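Hypothetical 39.9 kDa protein (Saccharomyces cerevisiae, PDB 2GA8) acts as an ATP-dependent kinase of the P-loop type that could be involved in assembly of the endoplasmic reticulum membrane. Local coordinates at residues R24-V30 / A289-I295; F190-L196 / E275-I280; K51-F55 / S221-S227. The contacts are given in a common frame with arbitrary orientation. Numbering follows the deposited sequence.

From the N terminus, the chain runs through helix 4-17 into strand 25-30, which contact 1 pairs with strand 290-296, closing a loop of more than 250 residues. Contacts 2 and 3 both fall within that loop. Contact 3 joins helix 47-58 to the short helix 222-227, two helices farther from the centre, and contact 2 pairs the buried helices 192-206 and 275-285. Their segments alternate along the chain, so these two closures cross; they lie on opposite sides of the chain's centre, with centres about 33 Å apart. Helix 275-285 is followed by strand 290-296, a central strand of the parallel sheet, and the centres of contacts 1 and 2 are about 16 Å apart.

Contact 1. Residues R24-V30 / A289-I295; sequences RVCVILV and ALLVYKI
Ile28 (chi1 -79°, chi2 175°) lays CG1 3.8 Å from Leu290 CD1 and CG2 4.2 Å from Val292 CG1, and so overlaps two residues of the neighbouring strand. Strands 25-30 and 290-295 are parallel, extended and in register, Cys26 opposite Leu290 through Val30 opposite Lys294, with axes 4.7 Å apart at 11°. Six backbone hydrogen bonds follow the parallel pattern: Cys26, Ile28 and Val30 give N to O of Ala289, Leu291 and Tyr293 respectively (2.9 Å each), and accept from N of Leu291, Tyr293 and Ile295 at their own O (3.0, 2.8 and 2.8 Å). On the other face, Val27 CG1 meets the Tyr293 ring edge at CD2 (3.8 Å), and Leu29 CD1 (chi1 t, chi2 p) reaches Ile295 CG1 at 3.9 Å. This is the core of a P-loop kinase sheet; strand 25-30 runs into the probable ATP-binding loop. Strands 262-267 and 347-351 flank the pair, helix 4-17 packs on Val27 and Tyr293, and helix 37-43 on Leu29 and Ile295.

Contact 2. Residues F190-L196 / E275-I280; sequences FDSNNFL and ENWKKI. With SO4 (sulfate ion), chain I.
A buried, near-parallel helix-helix contact joins the start of helix 192-206 to helix 275-285, the helix that precedes strand 290-296 of the central parallel sheet. The segment axes lie 8.8 Å apart and cross at 16°, with Ser192 CA 5.7 Å from Asn276 CA and Leu196 CA 6.0 Å from Ile280 CA. Ser192 (chi1 62°) donates from OG to Glu275 OE1 at 2.6 Å. Ser192 CB sits over the six-membered ring of Trp277, 3.9 Å from its centroid, a CH-pi contact; Phe190 CB meets that ring's edge at Trp277 CZ2, 3.6 Å away. Asp191 N-caps helix 192-206, its OD1 accepting from Asn194 N at 3.0 Å, while Glu275 OE1 also accepts from Asn276 N at 2.8 Å. Phe195 (chi1 t) brings CD2 to 3.6 Å from Ile280 CD1, its ring also edge-to-face with Phe164. Leu196 CD2 packs 3.7 Å from Lys279 CD, and Lys279 NZ hydrogen-bonds O1 of a sulfate, probably from the crystallisation liquor, at 2.9 Å; Lys200 also bonds the ion.

Contact 3. Residues K51-F55 / S221-S227; sequences KYHTF and SVFEKLS
Aromatic packing dominates the meeting of helix segment 51-55 with the short helix 222-227, where Tyr52, Phe55 and Phe223 form a cluster. The segment axes pass 10.6 Å apart and cross at -82°, almost at right angles; the CA atoms closest across the crossing are those of Tyr52 and Phe223, 6.7 Å apart, and the Phe223 side chain meets both Tyr52 and Phe55. Tyr52 (chi1 t) turns its ring edge to the face of Phe223 (chi1 m) in an offset edge-to-face pair, centroids 5.5 Å apart and planes at 67°; Tyr52 CD1 lies 3.6 Å from Phe223 CD1. Phe55 (chi1 t) meets Phe223 obliquely, with centroids again 5.5 Å apart but planes at 50°.

Two CH-pi contacts reinforce the cluster. Phe223 CB lies over the Phe55 ring, 3.4 Å from its centroid, and Tyr52 CA lies over the Phe223 ring, 4.2 Å from its centroid. Apolar packing adds Tyr52 CE1 to Leu226 CD1 at 3.4 Å, and Lys51 CB to Phe223 CZ at 3.7 Å.

The polar link between the helices is Tyr52 OH donating to Ser227 OG at 2.8 Å; Ser227 OG in turn donates to Phe223 O at 2.7 Å, so the hydroxyl relays the bond back into its own helix. At the other end of that helix Ser221 is the N-cap, its OG accepting from Glu224 N at 3.2 Å.

This peripheral packing lies away from the ATP site. Helix 4-17 flanks it, with Leu12 against Phe223 and Asp16 salt-bridged to Lys225, while Ile63 and Ile155, from loops, touch Tyr52.

Contact 1. Residues R24-V30 / A289-I295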
loop_
_atom_site.group_PDB
_atom_site.type_symbol
_atom_site.label_atom_id
_atom_site.label_comp_id
_atom_site.label_asym_id
_atom_site.label_seq_id
_atom_site.Cartn_x
_atom_site.Cartn_y
_atom_site.Cartn_z
ATOM N N ARG A 24 1.836 15.397 0.392
ATOM C CA ARG A 24 1.070 14.431 -0.372
ATOM C C ARG A 24 -0.194 14.016 0.358
ATOM O O ARG A 24 -0.290 14.130 1.581
ATOM C CB ARG A 24 1.939 13.205 -0.709
ATOM C CG ARG A 24 2.863 12.755 0.408
ATOM C CD ARG A 24 3.656 11.498 0.054
ATOM N NE ARG A 24 4.484 11.649 -1.140
ATOM C CZ ARG A 24 5.723 11.181 -1.262
ATOM N NH1 ARG A 24 6.300 10.532 -0.261
ATOM N NH2 ARG A 24 6.382 11.336 -2.401
ATOM N N VAL A 25 -1.186 13.571 -0.401
ATOM C CA VAL A 25 -2.430 13.130 0.201
ATOM C C VAL A 25 -2.512 11.628 0.000
ATOM O O VAL A 25 -1.989 11.095 -0.975
ATOM C CB VAL A 25 -3.644 13.819 -0.443
ATOM C CG1 VAL A 25 -3.546 15.329 -0.233
ATOM C CG2 VAL A 25 -3.714 13.486 -1.913
ATOM N N CYS A 26 -3.147 10.946 0.939
ATOM C CA CYS A 26 -3.268 9.500 0.850
ATOM C C CYS A 26 -4.711 9.081 0.683
ATOM O O CYS A 26 -5.627 9.748 1.158
ATOM C CB CYS A 26 -2.702 8.833 2.107
ATOM S SG CYS A 26 -0.901 8.982 2.292
ATOM N N VAL A 27 -4.899 7.966 -0.007
ATOM C CA VAL A 27 -6.225 7.421 -0.215
ATOM C C VAL A 27 -6.170 5.962 0.189
ATOM O O VAL A 27 -5.271 5.232 -0.226
ATOM C CB VAL A 27 -6.657 7.495 -1.689
ATOM C CG1 VAL A 27 -8.045 6.868 -1.852
ATOM C CG2 VAL A 27 -6.660 8.944 -2.165
ATOM N N ILE A 28 -7.106 5.560 1.037
ATOM C CA ILE A 28 -7.208 4.172 1.465
ATOM C C ILE A 28 -8.414 3.590 0.742
ATOM O O ILE A 28 -9.492 4.185 0.746
ATOM C CB ILE A 28 -7.445 4.036 2.990
ATOM C CG1 ILE A 28 -6.126 4.230 3.747
ATOM C CG2 ILE A 28 -8.035 2.646 3.304
ATOM C CD1 ILE A 28 -6.283 4.230 5.268
ATOM N N LEU A 29 -8.215 2.445 0.095
ATOM C CA LEU A 29 -9.296 1.771 -0.607
ATOM C C LEU A 29 -9.304 0.331 -0.104
ATOM O O LEU A 29 -8.356 -0.422 -0.338
ATOM C CB LEU A 29 -9.062 1.793 -2.121
ATOM C CG LEU A 29 -10.101 1.020 -2.942
ATOM C CD1 LEU A 29 -11.497 1.577 -2.668
ATOM C CD2 LEU A 29 -9.760 1.125 -4.431
ATOM N N VAL A 30 -10.366 -0.035 0.603
ATOM C CA VAL A 30 -10.506 -1.380 1.148
ATOM C C VAL A 30 -11.662 -2.135 0.506
ATOM O O VAL A 30 -12.717 -1.568 0.226
ATOM C CB VAL A 30 -10.756 -1.344 2.683
ATOM C CG1 VAL A 30 -11.234 -2.712 3.177
ATOM C CG2 VAL A 30 -9.479 -0.949 3.409
ATOM N N ALA A 289 -4.623 14.564 5.740
ATOM C CA ALA A 289 -4.776 14.494 4.289
ATOM C C ALA A 289 -5.056 13.062 3.851
ATOM O O ALA A 289 -4.275 12.466 3.116
ATOM C CB ALA A 289 -3.514 15.019 3.605
ATOM N N LEU A 290 -6.185 12.527 4.306
ATOM C CA LEU A 290 -6.582 11.164 3.980
ATOM C C LEU A 290 -8.037 11.038 3.536
ATOM O O LEU A 290 -8.932 11.629 4.135
ATOM C CB LEU A 290 -6.379 10.262 5.201
ATOM C CG LEU A 290 -6.901 8.826 5.069
ATOM C CD1 LEU A 290 -5.993 8.049 4.126
ATOM C CD2 LEU A 290 -6.946 8.156 6.435
ATOM N N LEU A 291 -8.257 10.265 2.477
ATOM C CA LEU A 291 -9.600 9.969 1.993
ATOM C C LEU A 291 -9.693 8.460 2.185
ATOM O O LEU A 291 -8.733 7.743 1.901
ATOM C CB LEU A 291 -9.764 10.336 0.517
ATOM C CG LEU A 291 -10.045 11.828 0.291
ATOM C CD1 LEU A 291 -10.212 12.103 -1.193
ATOM C CD2 LEU A 291 -11.303 12.228 1.058
ATOM N N VAL A 292 -10.828 7.989 2.690
ATOM C CA VAL A 292 -11.030 6.568 2.953
ATOM C C VAL A 292 -12.274 6.017 2.260
ATOM O O VAL A 292 -13.368 6.554 2.422
ATOM C CB VAL A 292 -11.163 6.314 4.469
ATOM C CG1 VAL A 292 -11.312 4.820 4.746
ATOM C CG2 VAL A 292 -9.941 6.879 5.196
ATOM N N TYR A 293 -12.090 4.943 1.495
ATOM C CA TYR A 293 -13.184 4.297 0.772
ATOM C C TYR A 293 -13.229 2.814 1.090
ATOM O O TYR A 293 -12.195 2.147 1.184
ATOM C CB TYR A 293 -13.008 4.465 -0.735
ATOM C CG TYR A 293 -13.010 5.906 -1.180
ATOM C CD1 TYR A 293 -14.193 6.644 -1.214
ATOM C CD2 TYR A 293 -11.822 6.545 -1.525
ATOM C CE1 TYR A 293 -14.191 7.988 -1.579
ATOM C CE2 TYR A 293 -11.806 7.888 -1.889
ATOM C CZ TYR A 293 -12.991 8.604 -1.913
ATOM O OH TYR A 293 -12.969 9.936 -2.262
ATOM N N LYS A 294 -14.438 2.300 1.259
ATOM C CA LYS A 294 -14.612 0.887 1.547
ATOM C C LYS A 294 -15.667 0.402 0.566
ATOM O O LYS A 294 -16.753 0.969 0.480
ATOM C CB LYS A 294 -15.069 0.702 2.999
ATOM C CG LYS A 294 -14.930 -0.716 3.530
ATOM C CD LYS A 294 -16.039 -1.603 3.030
ATOM C CE LYS A 294 -15.882 -3.019 3.559
ATOM N NZ LYS A 294 -16.993 -3.878 3.091
ATOM N N ILE A 295 -15.330 -0.637 -0.187
ATOM C CA ILE A 295 -16.242 -1.180 -1.182
ATOM C C ILE A 295 -17.260 -2.135 -0.574
ATOM O O ILE A 295 -16.903 -3.039 0.172
ATOM C CB ILE A 295 -15.467 -1.942 -2.287
ATOM C CG1 ILE A 295 -14.443 -1.012 -2.943
ATOM C CG2 ILE A 295 -16.443 -2.490 -3.334
ATOM C CD1 ILE A 295 -13.522 -1.723 -3.932
HETATM O O HOH W 1 -1.026 12.313 3.627
#

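Contact 2. Residues F190-L196 / E275-I280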
loop_
_atom_site.group_PDB
_atom_site.type_symbol
_atom_site.label_atom_id
_atom_site.label_comp_id
_atom_site.label_asym_id
_atom_site.label_seq_id
_atom_site.Cartn_x
_atom_site.Cartn_y
_atom_site.Cartn_z
ATOM N N PHE A 190 0.683 -11.475 6.363
ATOM C CA PHE A 190 1.269 -10.288 5.730
ATOM C C PHE A 190 2.223 -9.665 6.740
ATOM O O PHE A 190 2.002 -9.772 7.952
ATOM C CB PHE A 190 0.200 -9.238 5.420
ATOM C CG PHE A 190 -0.699 -9.588 4.279
ATOM C CD1 PHE A 190 -0.418 -9.136 2.993
ATOM C CD2 PHE A 190 -1.853 -10.336 4.494
ATOM C CE1 PHE A 190 -1.278 -9.419 1.938
ATOM C CE2 PHE A 190 -2.719 -10.627 3.446
ATOM C CZ PHE A 190 -2.435 -10.167 2.165
ATOM N N ASP A 191 3.278 -9.020 6.253
ATOM C CA ASP A 191 4.208 -8.352 7.156
ATOM C C ASP A 191 3.539 -7.022 7.527
ATOM O O ASP A 191 3.855 -5.969 6.962
ATOM C CB ASP A 191 5.550 -8.083 6.463
ATOM C CG ASP A 191 6.613 -7.592 7.427
ATOM O OD1 ASP A 191 6.253 -7.122 8.527
ATOM O OD2 ASP A 191 7.807 -7.664 7.088
ATOM N N SER A 192 2.598 -7.076 8.467
ATOM C CA SER A 192 1.885 -5.879 8.901
ATOM C C SER A 192 2.836 -4.868 9.531
ATOM O O SER A 192 2.587 -3.660 9.473
ATOM C CB SER A 192 0.788 -6.243 9.909
ATOM O OG SER A 192 1.343 -6.829 11.068
ATOM N N ASN A 193 3.915 -5.373 10.133
ATOM C CA ASN A 193 4.931 -4.540 10.778
ATOM C C ASN A 193 5.533 -3.562 9.769
ATOM O O ASN A 193 5.596 -2.351 10.005
ATOM C CB ASN A 193 6.095 -5.401 11.314
ATOM C CG ASN A 193 5.639 -6.586 12.161
ATOM O OD1 ASN A 193 4.590 -7.173 11.924
ATOM N ND2 ASN A 193 6.464 -6.964 13.135
ATOM N N ASN A 194 5.996 -4.102 8.646
ATOM C CA ASN A 194 6.619 -3.267 7.631
ATOM C C ASN A 194 5.620 -2.426 6.845
ATOM O O ASN A 194 5.973 -1.359 6.345
ATOM C CB ASN A 194 7.480 -4.112 6.679
ATOM C CG ASN A 194 8.830 -3.471 6.396
ATOM O OD1 ASN A 194 9.426 -3.676 5.336
ATOM N ND2 ASN A 194 9.322 -2.695 7.350
ATOM N N PHE A 195 4.379 -2.887 6.723
ATOM C CA PHE A 195 3.398 -2.083 6.009
ATOM C C PHE A 195 3.116 -0.848 6.864
ATOM O O PHE A 195 3.012 0.270 6.362
ATOM C CB PHE A 195 2.099 -2.846 5.773
ATOM C CG PHE A 195 1.165 -2.131 4.846
ATOM C CD1 PHE A 195 1.316 -2.245 3.469
ATOM C CD2 PHE A 195 0.203 -1.260 5.342
ATOM C CE1 PHE A 195 0.525 -1.498 2.597
ATOM C CE2 PHE A 195 -0.592 -0.505 4.478
ATOM C CZ PHE A 195 -0.428 -0.625 3.107
ATOM N N LEU A 196 2.981 -1.058 8.168
ATOM C CA LEU A 196 2.749 0.056 9.072
ATOM C C LEU A 196 3.944 1.002 8.966
ATOM O O LEU A 196 3.784 2.222 8.979
ATOM C CB LEU A 196 2.604 -0.443 10.514
ATOM C CG LEU A 196 2.486 0.646 11.586
ATOM C CD1 LEU A 196 1.284 1.538 11.279
ATOM C CD2 LEU A 196 2.336 -0.005 12.966
ATOM N N GLU A 275 -4.095 -5.746 15.778
ATOM C CA GLU A 275 -2.649 -5.558 15.773
ATOM C C GLU A 275 -2.124 -4.323 15.035
ATOM O O GLU A 275 -2.578 -3.214 15.287
ATOM C CB GLU A 275 -1.960 -6.827 15.259
ATOM C CG GLU A 275 -2.561 -7.411 13.993
ATOM C CD GLU A 275 -1.496 -7.769 12.982
ATOM O OE1 GLU A 275 -0.589 -6.933 12.778
ATOM O OE2 GLU A 275 -1.568 -8.871 12.393
ATOM N N ASN A 276 -1.164 -4.511 14.134
ATOM C CA ASN A 276 -0.585 -3.379 13.413
ATOM C C ASN A 276 -1.527 -2.724 12.411
ATOM O O ASN A 276 -1.356 -1.552 12.081
ATOM C CB ASN A 276 0.691 -3.811 12.681
ATOM C CG ASN A 276 1.800 -4.231 13.627
ATOM O OD1 ASN A 276 2.562 -5.155 13.332
ATOM N ND2 ASN A 276 1.908 -3.550 14.758
ATOM N N TRP A 277 -2.505 -3.478 11.917
ATOM C CA TRP A 277 -3.451 -2.946 10.936
ATOM C C TRP A 277 -4.257 -1.795 11.507
ATOM O O TRP A 277 -4.525 -0.808 10.822
ATOM C CB TRP A 277 -4.422 -4.040 10.469
ATOM C CG TRP A 277 -3.754 -5.256 9.923
ATOM C CD1 TRP A 277 -3.711 -6.494 10.495
ATOM C CD2 TRP A 277 -3.022 -5.353 8.695
ATOM N NE1 TRP A 277 -2.996 -7.362 9.698
ATOM C CE2 TRP A 277 -2.563 -6.686 8.586
ATOM C CE3 TRP A 277 -2.710 -4.445 7.675
ATOM C CZ2 TRP A 277 -1.807 -7.134 7.497
ATOM C CZ3 TRP A 277 -1.954 -4.891 6.589
ATOM C CH2 TRP A 277 -1.513 -6.224 6.511
ATOM N N LYS A 278 -4.636 -1.927 12.771
ATOM C CA LYS A 278 -5.433 -0.912 13.433
ATOM C C LYS A 278 -4.718 0.425 13.465
ATOM O O LYS A 278 -5.359 1.466 13.440
ATOM C CB LYS A 278 -5.775 -1.359 14.858
ATOM C CG LYS A 278 -6.666 -0.394 15.614
ATOM C CD LYS A 278 -7.057 -0.950 16.978
ATOM C CE LYS A 278 -7.971 0.012 17.720
ATOM N NZ LYS A 278 -8.434 -0.548 19.022
ATOM N N LYS A 279 -3.390 0.392 13.505
ATOM C CA LYS A 279 -2.602 1.612 13.561
ATOM C C LYS A 279 -2.477 2.322 12.210
ATOM O O LYS A 279 -2.045 3.472 12.148
ATOM C CB LYS A 279 -1.212 1.296 14.121
ATOM C CG LYS A 279 -1.249 0.601 15.478
ATOM C CD LYS A 279 0.141 0.178 15.939
ATOM C CE LYS A 279 0.063 -0.656 17.210
ATOM N NZ LYS A 279 1.399 -1.157 17.652
ATOM N N ILE A 280 -2.872 1.643 11.135
ATOM C CA ILE A 280 -2.786 2.221 9.794
ATOM C C ILE A 280 -3.633 3.464 9.594
ATOM O O ILE A 280 -3.118 4.497 9.159
ATOM C CB ILE A 280 -3.182 1.194 8.714
ATOM C CG1 ILE A 280 -2.112 0.106 8.635
ATOM C CG2 ILE A 280 -3.341 1.884 7.356
ATOM C CD1 ILE A 280 -2.463 -1.022 7.689
HETATM S S SO4 I . 4.141 1.251 17.269
HETATM O O1 SO4 I . 3.825 0.015 16.524
HETATM O O2 SO4 I . 5.526 1.661 16.969
HETATM O O3 SO4 I . 3.211 2.323 16.865
HETATM O O4 SO4 I . 4.004 1.001 18.718
HETATM O O HOH W 2 0.178 -9.644 10.438
#

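Contact 3. Residues K51-F55 / S221-S227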
loop_
_atom_site.group_PDB
_atom_site.type_symbol
_atom_site.label_atom_id
_atom_site.label_comp_id
_atom_site.label_asym_id
_atom_site.label_seq_id
_atom_site.Cartn_x
_atom_site.Cartn_y
_atom_site.Cartn_z
ATOM N N LYS A 51 -4.879 13.633 -16.374
ATOM C CA LYS A 51 -5.299 15.018 -16.226
ATOM C C LYS A 51 -4.069 15.899 -16.059
ATOM O O LYS A 51 -3.994 16.996 -16.622
ATOM C CB LYS A 51 -6.197 15.181 -14.999
ATOM C CG LYS A 51 -7.594 14.612 -15.148
ATOM C CD LYS A 51 -8.318 14.644 -13.810
ATOM C CE LYS A 51 -9.788 14.289 -13.951
ATOM N NZ LYS A 51 -10.527 15.312 -14.747
ATOM N N TYR A 52 -3.101 15.422 -15.282
ATOM C CA TYR A 52 -1.893 16.199 -15.062
ATOM C C TYR A 52 -1.084 16.347 -16.348
ATOM O O TYR A 52 -0.551 17.417 -16.637
ATOM C CB TYR A 52 -1.020 15.552 -13.985
ATOM C CG TYR A 52 0.153 16.416 -13.584
ATOM C CD1 TYR A 52 -0.048 17.692 -13.059
ATOM C CD2 TYR A 52 1.465 15.968 -13.742
ATOM C CE1 TYR A 52 1.024 18.504 -12.702
ATOM C CE2 TYR A 52 2.549 16.774 -13.390
ATOM C CZ TYR A 52 2.319 18.036 -12.872
ATOM O OH TYR A 52 3.378 18.832 -12.521
ATOM N N HIS A 53 -0.991 15.270 -17.120
ATOM C CA HIS A 53 -0.237 15.310 -18.368
ATOM C C HIS A 53 -0.881 16.294 -19.339
ATOM O O HIS A 53 -0.189 17.030 -20.045
ATOM C CB HIS A 53 -0.167 13.907 -18.975
ATOM C CG HIS A 53 0.596 12.928 -18.137
ATOM N ND1 HIS A 53 0.391 11.566 -18.206
ATOM C CD2 HIS A 53 1.567 13.114 -17.211
ATOM C CE1 HIS A 53 1.200 10.956 -17.357
ATOM N NE2 HIS A 53 1.924 11.873 -16.740
ATOM N N THR A 54 -2.208 16.312 -19.363
ATOM C CA THR A 54 -2.940 17.220 -20.234
ATOM C C THR A 54 -2.646 18.654 -19.799
ATOM O O THR A 54 -2.499 19.557 -20.627
ATOM C CB THR A 54 -4.461 16.957 -20.147
ATOM O OG1 THR A 54 -4.743 15.627 -20.605
ATOM C CG2 THR A 54 -5.230 17.962 -20.998
ATOM N N PHE A 55 -2.562 18.859 -18.490
ATOM C CA PHE A 55 -2.265 20.173 -17.939
ATOM C C PHE A 55 -0.882 20.636 -18.404
ATOM O O PHE A 55 -0.709 21.776 -18.843
ATOM C CB PHE A 55 -2.305 20.114 -16.410
ATOM C CG PHE A 55 -1.758 21.339 -15.738
ATOM C CD1 PHE A 55 -2.509 22.508 -15.663
ATOM C CD2 PHE A 55 -0.477 21.329 -15.188
ATOM C CE1 PHE A 55 -1.995 23.654 -15.047
ATOM C CE2 PHE A 55 0.045 22.465 -14.574
ATOM C CZ PHE A 55 -0.716 23.628 -14.503
ATOM N N SER A 221 -5.537 26.898 -9.539
ATOM C CA SER A 221 -5.319 25.619 -10.204
ATOM C C SER A 221 -4.533 24.670 -9.300
ATOM O O SER A 221 -3.422 24.988 -8.882
ATOM C CB SER A 221 -4.544 25.834 -11.503
ATOM O OG SER A 221 -4.105 24.599 -12.032
ATOM N N VAL A 222 -5.105 23.507 -9.002
ATOM C CA VAL A 222 -4.415 22.545 -8.150
ATOM C C VAL A 222 -3.132 22.056 -8.830
ATOM O O VAL A 222 -2.111 21.860 -8.173
ATOM C CB VAL A 222 -5.324 21.334 -7.797
ATOM C CG1 VAL A 222 -5.667 20.536 -9.041
ATOM C CG2 VAL A 222 -4.628 20.453 -6.759
ATOM N N PHE A 223 -3.173 21.876 -10.142
ATOM C CA PHE A 223 -1.981 21.415 -10.848
ATOM C C PHE A 223 -0.877 22.470 -10.873
ATOM O O PHE A 223 0.311 22.135 -10.829
ATOM C CB PHE A 223 -2.338 20.965 -12.263
ATOM C CG PHE A 223 -3.217 19.745 -12.304
ATOM C CD1 PHE A 223 -3.051 18.722 -11.371
ATOM C CD2 PHE A 223 -4.185 19.598 -13.294
ATOM C CE1 PHE A 223 -3.833 17.571 -11.422
ATOM C CE2 PHE A 223 -4.974 18.448 -13.356
ATOM C CZ PHE A 223 -4.794 17.430 -12.415
ATOM N N GLU A 224 -1.263 23.741 -10.943
ATOM C CA GLU A 224 -0.294 24.834 -10.941
ATOM C C GLU A 224 0.409 24.851 -9.581
ATOM O O GLU A 224 1.638 24.928 -9.494
ATOM C CB GLU A 224 -1.009 26.171 -11.159
ATOM C CG GLU A 224 -0.095 27.382 -11.193
ATOM C CD GLU A 224 0.568 27.572 -12.542
ATOM O OE1 GLU A 224 -0.163 27.599 -13.553
ATOM O OE2 GLU A 224 1.811 27.700 -12.591
ATOM N N LYS A 225 -0.383 24.763 -8.518
ATOM C CA LYS A 225 0.158 24.771 -7.162
ATOM C C LYS A 225 1.102 23.604 -6.897
ATOM O O LYS A 225 2.190 23.783 -6.352
ATOM C CB LYS A 225 -0.984 24.723 -6.147
ATOM C CG LYS A 225 -1.934 25.897 -6.218
ATOM C CD LYS A 225 -3.067 25.697 -5.237
ATOM C CE LYS A 225 -4.130 26.759 -5.379
ATOM N NZ LYS A 225 -5.275 26.470 -4.477
ATOM N N LEU A 226 0.692 22.400 -7.274
ATOM C CA LEU A 226 1.543 21.246 -7.035
ATOM C C LEU A 226 2.829 21.307 -7.860
ATOM O O LEU A 226 3.903 20.939 -7.378
ATOM C CB LEU A 226 0.774 19.948 -7.326
ATOM C CG LEU A 226 0.454 19.533 -8.759
ATOM C CD1 LEU A 226 1.686 18.896 -9.402
ATOM C CD2 LEU A 226 -0.698 18.531 -8.741
ATOM N N SER A 227 2.717 21.792 -9.093
ATOM C CA SER A 227 3.862 21.890 -9.994
ATOM C C SER A 227 4.968 22.790 -9.468
ATOM O O SER A 227 6.141 22.559 -9.741
ATOM C CB SER A 227 3.417 22.398 -11.372
ATOM O OG SER A 227 2.585 21.456 -12.022
#